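Local coordinates for dihydroxyacetone kinase (Citrobacter freundii, PDB 1UN8), which catalyses the ATP-dependent phosphorylation of dihydroxyacetone to dihydroxyacetone phosphate, a step of glycerol fermentation, and works as a homodimer, at residues Leu92-Gln96 against Lys124-Tyr130; Gly138-Ser142 against Thr186-Gly190; Glu178-Ala182 against Glu311-Glu315; Val236-Met240 against Gly302-Thr306. All blocks are in the same frame, centred on the assembly; numbering follows the deposited sequence.

Interaction 1 (Leu92-Gln96 against Lys124-Tyr130)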
loop_
_atom_site.group_PDB
_atom_site.type_symbol
_atom_site.label_atom_id
_atom_site.label_comp_id
_atom_site.label_asym_id
_atom_site.label_seq_id
_atom_site.Cartn_x
_atom_site.Cartn_y
_atom_site.Cartn_z
ATOM N N LEU A 92 -23.458 -12.589 -17.047
ATOM C CA LEU A 92 -24.698 -13.354 -17.011
ATOM C C LEU A 92 -24.550 -14.512 -16.027
ATOM O O LEU A 92 -25.380 -14.692 -15.127
ATOM C CB LEU A 92 -25.029 -13.894 -18.406
ATOM C CG LEU A 92 -26.365 -14.634 -18.528
ATOM C CD1 LEU A 92 -27.485 -13.771 -17.954
ATOM C CD2 LEU A 92 -26.634 -14.978 -19.995
ATOM N N THR A 93 -23.481 -15.286 -16.202
ATOM C CA THR A 93 -23.199 -16.424 -15.346
ATOM C C THR A 93 -23.321 -16.073 -13.875
ATOM O O THR A 93 -23.842 -16.862 -13.085
ATOM C CB THR A 93 -21.797 -16.959 -15.615
ATOM O OG1 THR A 93 -21.718 -17.398 -16.974
ATOM C CG2 THR A 93 -21.474 -18.112 -14.689
ATOM N N ALA A 94 -22.841 -14.897 -13.495
ATOM C CA ALA A 94 -22.929 -14.480 -12.098
ATOM C C ALA A 94 -24.376 -14.223 -11.682
ATOM O O ALA A 94 -24.793 -14.597 -10.592
ATOM C CB ALA A 94 -22.096 -13.224 -11.881
ATOM N N ILE A 95 -25.132 -13.572 -12.556
ATOM C CA ILE A 95 -26.528 -13.247 -12.284
ATOM C C ILE A 95 -27.307 -14.534 -12.003
ATOM O O ILE A 95 -27.948 -14.672 -10.959
ATOM C CB ILE A 95 -27.175 -12.494 -13.499
ATOM C CG1 ILE A 95 -26.819 -11.002 -13.462
ATOM C CG2 ILE A 95 -28.697 -12.646 -13.459
ATOM C CD1 ILE A 95 -25.363 -10.719 -13.181
ATOM N N GLN A 96 -27.236 -15.471 -12.944
ATOM C CA GLN A 96 -27.920 -16.752 -12.825
ATOM C C GLN A 96 -27.441 -17.556 -11.623
ATOM O O GLN A 96 -28.200 -18.335 -11.043
ATOM C CB GLN A 96 -27.673 -17.596 -14.067
ATOM C CG GLN A 96 -28.164 -16.993 -15.350
ATOM C CD GLN A 96 -28.575 -18.067 -16.329
ATOM O OE1 GLN A 96 -29.623 -18.701 -16.162
ATOM N NE2 GLN A 96 -27.747 -18.297 -17.344
ATOM N N LYS A 124 -30.096 -10.059 -21.375
ATOM C CA LYS A 124 -30.222 -11.496 -21.573
ATOM C C LYS A 124 -30.801 -12.145 -20.322
ATOM O O LYS A 124 -31.454 -13.188 -20.395
ATOM C CB LYS A 124 -28.862 -12.120 -21.898
ATOM C CG LYS A 124 -28.360 -11.803 -23.283
ATOM C CD LYS A 124 -27.178 -12.683 -23.650
ATOM C CE LYS A 124 -26.827 -12.515 -25.128
ATOM N NZ LYS A 124 -25.792 -13.490 -25.573
ATOM N N ALA A 125 -30.567 -11.516 -19.178
ATOM C CA ALA A 125 -31.056 -12.039 -17.913
ATOM C C ALA A 125 -32.557 -11.825 -17.824
ATOM O O ALA A 125 -33.301 -12.705 -17.393
ATOM C CB ALA A 125 -30.357 -11.342 -16.752
ATOM N N ARG A 126 -32.988 -10.639 -18.236
ATOM C CA ARG A 126 -34.396 -10.291 -18.205
ATOM C C ARG A 126 -35.198 -11.233 -19.082
ATOM O O ARG A 126 -36.312 -11.608 -18.728
ATOM C CB ARG A 126 -34.585 -8.839 -18.647
ATOM C CG ARG A 126 -34.214 -7.851 -17.560
ATOM C CD ARG A 126 -34.257 -6.421 -18.035
ATOM N NE ARG A 126 -34.055 -5.496 -16.926
ATOM C CZ ARG A 126 -33.713 -4.224 -17.075
ATOM N NH1 ARG A 126 -33.532 -3.727 -18.294
ATOM N NH2 ARG A 126 -33.545 -3.447 -16.007
ATOM N N ARG A 127 -34.636 -11.628 -20.219
ATOM C CA ARG A 127 -35.337 -12.548 -21.100
ATOM C C ARG A 127 -35.502 -13.906 -20.402
ATOM O O ARG A 127 -36.412 -14.681 -20.715
ATOM C CB ARG A 127 -34.573 -12.724 -22.411
ATOM C CG ARG A 127 -35.123 -13.837 -23.279
ATOM C CD ARG A 127 -34.423 -13.910 -24.618
ATOM N NE ARG A 127 -34.803 -15.116 -25.349
ATOM C CZ ARG A 127 -34.399 -16.345 -25.029
ATOM N NH1 ARG A 127 -33.594 -16.536 -23.986
ATOM N NH2 ARG A 127 -34.801 -17.387 -25.743
ATOM N N LEU A 128 -34.619 -14.184 -19.448
ATOM C CA LEU A 128 -34.666 -15.436 -18.714
ATOM C C LEU A 128 -35.518 -15.319 -17.453
ATOM O O LEU A 128 -35.501 -16.199 -16.595
ATOM C CB LEU A 128 -33.250 -15.888 -18.356
ATOM C CG LEU A 128 -32.360 -16.236 -19.554
ATOM C CD1 LEU A 128 -30.909 -16.466 -19.096
ATOM C CD2 LEU A 128 -32.916 -17.471 -20.248
ATOM N N GLY A 129 -36.249 -14.221 -17.330
ATOM C CA GLY A 129 -37.115 -14.064 -16.179
ATOM C C GLY A 129 -36.552 -13.450 -14.912
ATOM O O GLY A 129 -37.296 -13.232 -13.946
ATOM N N TYR A 130 -35.254 -13.166 -14.886
ATOM C CA TYR A 130 -34.680 -12.564 -13.688
ATOM C C TYR A 130 -35.053 -11.089 -13.613
ATOM O O TYR A 130 -35.249 -10.433 -14.641
ATOM C CB TYR A 130 -33.153 -12.677 -13.692
ATOM C CG TYR A 130 -32.600 -14.080 -13.707
ATOM C CD1 TYR A 130 -32.344 -14.731 -14.908
ATOM C CD2 TYR A 130 -32.299 -14.746 -12.515
ATOM C CE1 TYR A 130 -31.796 -16.012 -14.932
ATOM C CE2 TYR A 130 -31.749 -16.032 -12.522
ATOM C CZ TYR A 130 -31.499 -16.658 -13.740
ATOM O OH TYR A 130 -30.959 -17.926 -13.781
#

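Interaction 2 (Gly138-Ser142 against Thr186-Gly190)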
loop_
_atom_site.group_PDB
_atom_site.type_symbol
_atom_site.label_atom_id
_atom_site.label_comp_id
_atom_site.label_asym_id
_atom_site.label_seq_id
_atom_site.Cartn_x
_atom_site.Cartn_y
_atom_site.Cartn_z
ATOM N N GLY A 138 -20.832 7.336 -11.355
ATOM C CA GLY A 138 -19.893 8.277 -11.940
ATOM C C GLY A 138 -19.611 9.360 -10.921
ATOM O O GLY A 138 -20.103 10.475 -11.030
ATOM N N ASP A 139 -18.803 9.023 -9.923
ATOM C CA ASP A 139 -18.488 9.951 -8.849
ATOM C C ASP A 139 -17.339 10.943 -9.059
ATOM O O ASP A 139 -17.209 11.900 -8.300
ATOM C CB ASP A 139 -18.260 9.157 -7.552
ATOM C CG ASP A 139 -17.098 8.175 -7.656
ATOM O OD1 ASP A 139 -17.074 7.353 -8.594
ATOM O OD2 ASP A 139 -16.205 8.224 -6.786
ATOM N N ASP A 140 -16.512 10.730 -10.077
ATOM C CA ASP A 140 -15.390 11.630 -10.336
ATOM C C ASP A 140 -15.858 13.047 -10.689
ATOM O O ASP A 140 -16.785 13.218 -11.477
ATOM C CB ASP A 140 -14.527 11.051 -11.464
ATOM C CG ASP A 140 -13.313 11.908 -11.789
ATOM O OD1 ASP A 140 -12.827 12.632 -10.898
ATOM O OD2 ASP A 140 -12.837 11.841 -12.944
ATOM N N ILE A 141 -15.228 14.058 -10.091
ATOM C CA ILE A 141 -15.589 15.447 -10.369
ATOM C C ILE A 141 -14.460 16.210 -11.056
ATOM O O ILE A 141 -14.553 17.425 -11.255
ATOM C CB ILE A 141 -15.944 16.222 -9.077
ATOM C CG1 ILE A 141 -14.678 16.448 -8.237
ATOM C CG2 ILE A 141 -17.029 15.484 -8.302
ATOM C CD1 ILE A 141 -14.963 17.017 -6.855
ATOM N N SER A 142 -13.394 15.506 -11.411
ATOM C CA SER A 142 -12.254 16.142 -12.049
ATOM C C SER A 142 -12.517 16.766 -13.420
ATOM O O SER A 142 -11.849 17.724 -13.803
ATOM C CB SER A 142 -11.107 15.143 -12.184
ATOM O OG SER A 142 -11.409 14.148 -13.142
ATOM N N THR A 186 -22.224 11.246 -3.650
ATOM C CA THR A 186 -20.831 10.863 -3.573
ATOM C C THR A 186 -19.994 11.634 -4.584
ATOM O O THR A 186 -20.310 11.678 -5.771
ATOM C CB THR A 186 -20.680 9.345 -3.790
ATOM O OG1 THR A 186 -21.441 8.654 -2.792
ATOM C CG2 THR A 186 -19.221 8.922 -3.683
ATOM N N PHE A 187 -18.927 12.251 -4.090
ATOM C CA PHE A 187 -18.029 13.043 -4.923
ATOM C C PHE A 187 -16.569 12.662 -4.658
ATOM O O PHE A 187 -16.100 12.652 -3.513
ATOM C CB PHE A 187 -18.255 14.535 -4.652
ATOM C CG PHE A 187 -19.711 14.939 -4.670
ATOM C CD1 PHE A 187 -20.530 14.696 -3.568
ATOM C CD2 PHE A 187 -20.281 15.487 -5.818
ATOM C CE1 PHE A 187 -21.886 14.985 -3.609
ATOM C CE2 PHE A 187 -21.641 15.780 -5.867
ATOM C CZ PHE A 187 -22.444 15.527 -4.762
ATOM N N SER A 188 -15.849 12.337 -5.725
ATOM C CA SER A 188 -14.455 11.943 -5.585
ATOM C C SER A 188 -13.520 12.722 -6.503
ATOM O O SER A 188 -13.905 13.142 -7.596
ATOM C CB SER A 188 -14.311 10.453 -5.872
ATOM O OG SER A 188 -15.228 9.708 -5.100
ATOM N N LEU A 189 -12.291 12.908 -6.034
ATOM C CA LEU A 189 -11.269 13.599 -6.796
ATOM C C LEU A 189 -9.926 12.939 -6.511
ATOM O O LEU A 189 -9.535 12.774 -5.361
ATOM C CB LEU A 189 -11.213 15.078 -6.411
ATOM C CG LEU A 189 -10.164 15.915 -7.149
ATOM C CD1 LEU A 189 -10.359 15.758 -8.646
ATOM C CD2 LEU A 189 -10.276 17.382 -6.712
ATOM N N GLY A 190 -9.221 12.557 -7.562
ATOM C CA GLY A 190 -7.933 11.915 -7.376
ATOM C C GLY A 190 -6.769 12.712 -7.931
ATOM O O GLY A 190 -6.941 13.634 -8.737
HETATM O O HOH W 1 -10.380 12.170 -10.066
#

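Interaction 3 (Glu178-Ala182 against Glu311-Glu315)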
loop_
_atom_site.group_PDB
_atom_site.type_symbol
_atom_site.label_atom_id
_atom_site.label_comp_id
_atom_site.label_asym_id
_atom_site.label_seq_id
_atom_site.Cartn_x
_atom_site.Cartn_y
_atom_site.Cartn_z
ATOM N N GLU A 178 -32.149 3.608 -2.957
ATOM C CA GLU A 178 -31.156 4.018 -1.974
ATOM C C GLU A 178 -29.746 4.079 -2.557
ATOM O O GLU A 178 -28.981 5.001 -2.266
ATOM C CB GLU A 178 -31.181 3.051 -0.783
ATOM C CG GLU A 178 -32.466 3.083 0.047
ATOM C CD GLU A 178 -32.706 4.430 0.705
ATOM O OE1 GLU A 178 -31.723 5.115 1.066
ATOM O OE2 GLU A 178 -33.884 4.800 0.876
ATOM N N ALA A 179 -29.414 3.080 -3.370
ATOM C CA ALA A 179 -28.113 2.996 -4.012
ATOM C C ALA A 179 -27.897 4.231 -4.879
ATOM O O ALA A 179 -26.816 4.833 -4.878
ATOM C CB ALA A 179 -28.039 1.745 -4.862
ATOM N N GLN A 180 -28.926 4.604 -5.629
ATOM C CA GLN A 180 -28.833 5.770 -6.488
ATOM C C GLN A 180 -28.699 7.018 -5.615
ATOM O O GLN A 180 -27.938 7.932 -5.924
ATOM C CB GLN A 180 -30.075 5.858 -7.382
ATOM C CG GLN A 180 -30.201 7.169 -8.173
ATOM C CD GLN A 180 -29.095 7.378 -9.219
ATOM O OE1 GLN A 180 -29.074 6.720 -10.264
ATOM N NE2 GLN A 180 -28.179 8.299 -8.934
ATOM N N TYR A 181 -29.430 7.043 -4.510
ATOM C CA TYR A 181 -29.390 8.182 -3.600
ATOM C C TYR A 181 -27.968 8.362 -3.066
ATOM O O TYR A 181 -27.471 9.484 -2.962
ATOM C CB TYR A 181 -30.371 7.971 -2.438
ATOM C CG TYR A 181 -30.513 9.171 -1.524
ATOM C CD1 TYR A 181 -30.982 10.394 -2.009
ATOM C CD2 TYR A 181 -30.175 9.088 -0.174
ATOM C CE1 TYR A 181 -31.111 11.509 -1.172
ATOM C CE2 TYR A 181 -30.299 10.192 0.673
ATOM C CZ TYR A 181 -30.769 11.397 0.169
ATOM O OH TYR A 181 -30.907 12.477 1.018
ATOM N N ALA A 182 -27.316 7.257 -2.723
ATOM C CA ALA A 182 -25.949 7.330 -2.219
ATOM C C ALA A 182 -25.037 7.864 -3.327
ATOM O O ALA A 182 -24.263 8.795 -3.118
ATOM C CB ALA A 182 -25.475 5.952 -1.765
ATOM N N GLU A 311 -26.906 12.358 4.692
ATOM C CA GLU A 311 -28.315 12.707 4.775
ATOM C C GLU A 311 -29.098 11.400 4.844
ATOM O O GLU A 311 -28.690 10.385 4.272
ATOM C CB GLU A 311 -28.773 13.501 3.536
ATOM C CG GLU A 311 -28.207 14.923 3.375
ATOM C CD GLU A 311 -28.675 15.904 4.448
ATOM O OE1 GLU A 311 -29.880 15.892 4.776
ATOM O OE2 GLU A 311 -27.847 16.700 4.953
ATOM N N GLU A 312 -30.216 11.427 5.556
ATOM C CA GLU A 312 -31.079 10.263 5.666
ATOM C C GLU A 312 -30.379 9.008 6.179
ATOM O O GLU A 312 -29.630 9.033 7.158
ATOM C CB GLU A 312 -31.709 9.962 4.298
ATOM C CG GLU A 312 -32.335 11.171 3.585
ATOM C CD GLU A 312 -33.578 11.717 4.286
ATOM O OE1 GLU A 312 -34.544 10.942 4.493
ATOM O OE2 GLU A 312 -33.593 12.925 4.625
ATOM N N SER A 313 -30.632 7.911 5.478
ATOM C CA SER A 313 -30.096 6.607 5.821
ATOM C C SER A 313 -28.611 6.391 5.528
ATOM O O SER A 313 -28.034 5.401 5.974
ATOM C CB SER A 313 -30.909 5.535 5.094
ATOM O OG SER A 313 -32.275 5.595 5.460
ATOM N N ILE A 314 -27.991 7.298 4.783
ATOM C CA ILE A 314 -26.584 7.139 4.431
ATOM C C ILE A 314 -25.699 6.787 5.628
ATOM O O ILE A 314 -25.098 5.716 5.663
ATOM C CB ILE A 314 -26.014 8.423 3.726
ATOM C CG1 ILE A 314 -26.626 8.580 2.331
ATOM C CG2 ILE A 314 -24.497 8.338 3.612
ATOM C CD1 ILE A 314 -26.311 7.446 1.393
ATOM N N GLU A 315 -25.627 7.684 6.609
ATOM C CA GLU A 315 -24.775 7.456 7.773
ATOM C C GLU A 315 -25.058 6.150 8.507
ATOM O O GLU A 315 -24.135 5.447 8.911
ATOM C CB GLU A 315 -24.888 8.627 8.747
ATOM C CG GLU A 315 -23.844 8.585 9.841
ATOM C CD GLU A 315 -24.026 9.683 10.861
ATOM O OE1 GLU A 315 -23.089 9.953 11.642
ATOM O OE2 GLU A 315 -25.119 10.271 10.889
#

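Interaction 4 (Val236-Met240 against Gly302-Thr306)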
loop_
_atom_site.group_PDB
_atom_site.type_symbol
_atom_site.label_atom_id
_atom_site.label_comp_id
_atom_site.label_asym_id
_atom_site.label_seq_id
_atom_site.Cartn_x
_atom_site.Cartn_y
_atom_site.Cartn_z
ATOM N N VAL A 236 -1.675 20.698 -2.634
ATOM C CA VAL A 236 -2.428 19.701 -3.377
ATOM C C VAL A 236 -3.750 19.345 -2.694
ATOM O O VAL A 236 -4.789 19.316 -3.340
ATOM C CB VAL A 236 -1.595 18.420 -3.588
ATOM C CG1 VAL A 236 -2.431 17.353 -4.281
ATOM C CG2 VAL A 236 -0.364 18.753 -4.417
ATOM N N VAL A 237 -3.728 19.089 -1.392
ATOM C CA VAL A 237 -4.966 18.739 -0.718
ATOM C C VAL A 237 -5.976 19.881 -0.664
ATOM O O VAL A 237 -7.178 19.659 -0.838
ATOM C CB VAL A 237 -4.697 18.206 0.708
ATOM C CG1 VAL A 237 -5.996 18.104 1.501
ATOM C CG2 VAL A 237 -4.068 16.834 0.616
ATOM N N ASN A 238 -5.506 21.106 -0.443
ATOM C CA ASN A 238 -6.437 22.227 -0.375
ATOM C C ASN A 238 -7.072 22.501 -1.735
ATOM O O ASN A 238 -8.248 22.864 -1.826
ATOM C CB ASN A 238 -5.743 23.480 0.155
ATOM C CG ASN A 238 -5.436 23.391 1.648
ATOM O OD1 ASN A 238 -6.230 22.864 2.436
ATOM N ND2 ASN A 238 -4.290 23.928 2.040
ATOM N N LEU A 239 -6.298 22.319 -2.796
ATOM C CA LEU A 239 -6.829 22.530 -4.121
ATOM C C LEU A 239 -7.958 21.528 -4.332
ATOM O O LEU A 239 -9.029 21.864 -4.854
ATOM C CB LEU A 239 -5.732 22.321 -5.161
ATOM C CG LEU A 239 -6.153 22.183 -6.628
ATOM C CD1 LEU A 239 -7.141 23.280 -7.010
ATOM C CD2 LEU A 239 -4.915 22.244 -7.512
ATOM N N MET A 240 -7.710 20.294 -3.909
ATOM C CA MET A 240 -8.681 19.224 -4.038
ATOM C C MET A 240 -9.893 19.513 -3.177
ATOM O O MET A 240 -11.036 19.316 -3.598
ATOM C CB MET A 240 -8.042 17.901 -3.629
ATOM C CG MET A 240 -7.049 17.375 -4.653
ATOM S SD MET A 240 -6.133 15.883 -4.160
ATOM C CE MET A 240 -7.258 14.552 -4.681
ATOM N N GLY A 302 -0.662 7.766 -6.334
ATOM C CA GLY A 302 -1.600 8.868 -6.183
ATOM C C GLY A 302 -2.622 8.486 -5.122
ATOM O O GLY A 302 -2.605 7.352 -4.623
ATOM N N PHE A 303 -3.513 9.403 -4.764
ATOM C CA PHE A 303 -4.535 9.100 -3.766
ATOM C C PHE A 303 -5.814 9.790 -4.180
ATOM O O PHE A 303 -5.790 10.668 -5.037
ATOM C CB PHE A 303 -4.094 9.582 -2.375
ATOM C CG PHE A 303 -4.000 11.081 -2.244
ATOM C CD1 PHE A 303 -5.129 11.842 -1.910
ATOM C CD2 PHE A 303 -2.789 11.741 -2.472
ATOM C CE1 PHE A 303 -5.056 13.237 -1.808
ATOM C CE2 PHE A 303 -2.700 13.139 -2.374
ATOM C CZ PHE A 303 -3.834 13.887 -2.042
ATOM N N SER A 304 -6.941 9.383 -3.606
ATOM C CA SER A 304 -8.201 10.040 -3.929
ATOM C C SER A 304 -8.930 10.411 -2.660
ATOM O O SER A 304 -8.728 9.796 -1.616
ATOM C CB SER A 304 -9.052 9.149 -4.836
ATOM O OG SER A 304 -9.406 7.943 -4.180
ATOM N N LEU A 305 -9.747 11.450 -2.752
ATOM C CA LEU A 305 -10.543 11.903 -1.634
ATOM C C LEU A 305 -12.002 11.830 -2.050
ATOM O O LEU A 305 -12.399 12.442 -3.046
ATOM C CB LEU A 305 -10.190 13.338 -1.276
ATOM C CG LEU A 305 -8.816 13.534 -0.656
ATOM C CD1 LEU A 305 -8.526 15.021 -0.511
ATOM C CD2 LEU A 305 -8.767 12.828 0.687
ATOM N N THR A 306 -12.788 11.057 -1.302
ATOM C CA THR A 306 -14.216 10.923 -1.582
ATOM C C THR A 306 -15.062 11.456 -0.430
ATOM O O THR A 306 -14.887 11.050 0.721
ATOM C CB THR A 306 -14.633 9.473 -1.809
ATOM O OG1 THR A 306 -13.962 8.947 -2.951
ATOM C CG2 THR A 306 -16.125 9.402 -2.045
#

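Interaction 1 (Leu92-Gln96 against Lys124-Tyr130)
A Schellman motif ends helix 112-127 where it packs on helix 88-98, a worked example of how a helix terminus contributes to packing in the alpha/beta DhaK domain. Tyr130 N bonds back to Ala125 O (3.2 Å) and Gly129 N to Arg126 O (3.0 Å), with Gly129 at positive phi as the C' residue. Ala125, whose carbonyl closes the motif, offers its methyl to two residues one turn apart, Leu92 CD1 and Ile95 CG2 each lying 3.9 Å from Ala125 CB. The reversed chain then brings Tyr130 back toward helix 88-98. Ile95 CG2 sits over one face of its ring, 4.2 Å from Tyr130 CG, while at the ring edge Tyr130 OH donates a hydrogen bond of 2.8 Å to Gln96 OE1. Leu128 CD1 packs 3.9 Å from the same Gln96 OE1. Ile95 also touches strands 52-59 and 104-109 of the first sheet, and Gln96 NE2 donates to Ala344 O of the second subunit. With OE1 accepting from the tyrosine and NE2 reaching the second subunit, the Gln96 amide links the helix end to the subunit interface.

Interaction 2 (Gly138-Ser142 against Thr186-Gly190)
The shortest polar contact is that of Ser188 OG, which donates to Asp139 OD2 at only 2.4 Å. Asp139 also serves through its backbone, for Ser188 N donates to Asp139 O at 2.9 Å, and Ser188 O in turn accepts from Ile141 N at 3.0 Å. These two backbone bonds flank Asp140 and make a single beta bridge between Asp140 and Ser188, supplemented by a CA-H...O contact of 3.5 Å from Asp140 CA to Ser188 O. The loop after strand 132-137 of one sheet therefore runs briefly alongside strand 186-192 of the other, the two directions 27° apart, and joins the two sheets of the DhaK domain. Here the loop turns: Asp140 OD1 accepts from Ser142 N (3.0 Å), an Asx turn, and Asp140 OD2 accepts from Ser142 OG (2.7 Å). A water donates to Asp140 OD1 at 2.6 Å and accepts from Gly190 N at 2.8 Å. The active-site His220 lies about 10 Å from Asp140 and the substrate-binding Lys109 about 7 Å from Asp139, side chain to side chain. Farther out the contact becomes apolar, with Ile141 CG2 4.0 Å from Phe187 CB and Ile141 CG1 4.1 Å from Leu189 CB.

Interaction 3 (Glu178-Ala182 against Glu311-Glu315)
How far a side chain reaches can decide whether a helix touches a turn, and Tyr181 illustrates this. Its t rotamer (chi1 -173°) extends the ring from helix 172-184 to the type II' beta turn Glu311-Ile314, closed by Ile314 N bonding to Glu311 O at 3.2 Å. The tip of the ring arrives at the aliphatic parts of two acidic residues: Tyr181 OH is 3.2 Å from Glu312 CG and 3.5 Å from Glu311 CB. The m setting of chi1 in Glu312 places its CG beside the phenol; Glu311 offers its CB, and its carboxylate leads away. No hydrogen bond joins the two segments. Glu312, at position i+1 of the turn, has the positive phi (55°) and psi of -133° of type II'. Ile314 is m at both chi angles, which turns CD1 toward the helix, 3.6 Å from Ala182 CB, while Ile314 CG1 lies 4.3 Å from Tyr181 CE2. Helix 155-167 packs on both partners, Ile161 touching Ala182 and Ile314 and Phe165 touching Glu178 and Ser313. The contact thus ties the turn between strand 301-309 and helix 314-319 to helix 172-184, whose residues Ala179 and Gln180 rest on strand 132-137.

Interaction 4 (Val236-Met240 against Gly302-Thr306)
A helix lying on a beta sheet is the basic layer of alpha/beta architecture, and here helix 233-247 covers strand 301-309 of the second sheet of the DhaK domain, their segment axes 10.3 Å apart at closest and 35° from parallel. Met240, with the most surface covered, points toward the strand and spans two of its residues. Its CB lies 4.3 Å from Leu305 CD1, while its sulfur reaches Phe303. Phe303, nearly as well covered, leaves the strand sideways with chi1 p, which brings its ring up to the helix: Phe303 CZ is 4.0 Å from Val237 CG2 and 4.4 Å from Val236 CG1. Leu305, two residues on, points toward the helix beside Val237. Between them Ser304 points away and bonds to Asn259. The ring of Phe303 also packs edge-to-face with Phe5 of the second subunit. No hydrogen bond links helix and strand; the most specific feature is a Met-aromatic contact, with Met240 SD 3.7 Å from Phe303 CE1 and 4.5 Å from the ring centroid, 53° off its normal.

Here chemistry follows position. Interactions 2 and 4 are buried and share one sheet: their strands are neighbours, joined where Ser188 OG meets Thr306 OG1 at 2.6 Å. Interaction 2 is mostly polar, with an apolar fringe at Ile141; interaction 4 is made by apolar side chains and a Met-aromatic contact. Interactions 1 and 3 are only partly buried, and each relies on a tyrosine: Tyr130, just past a helix end, is hydrogen-bonded in interaction 1, whereas Tyr181, reaching from a helix to a turn, is only packed in interaction 3. Interaction 3 adjoins interaction 2 in sequence. Interaction 1 belongs to the other sheet's helices, about 40 Å from interaction 4 between centres, yet both meet the second subunit.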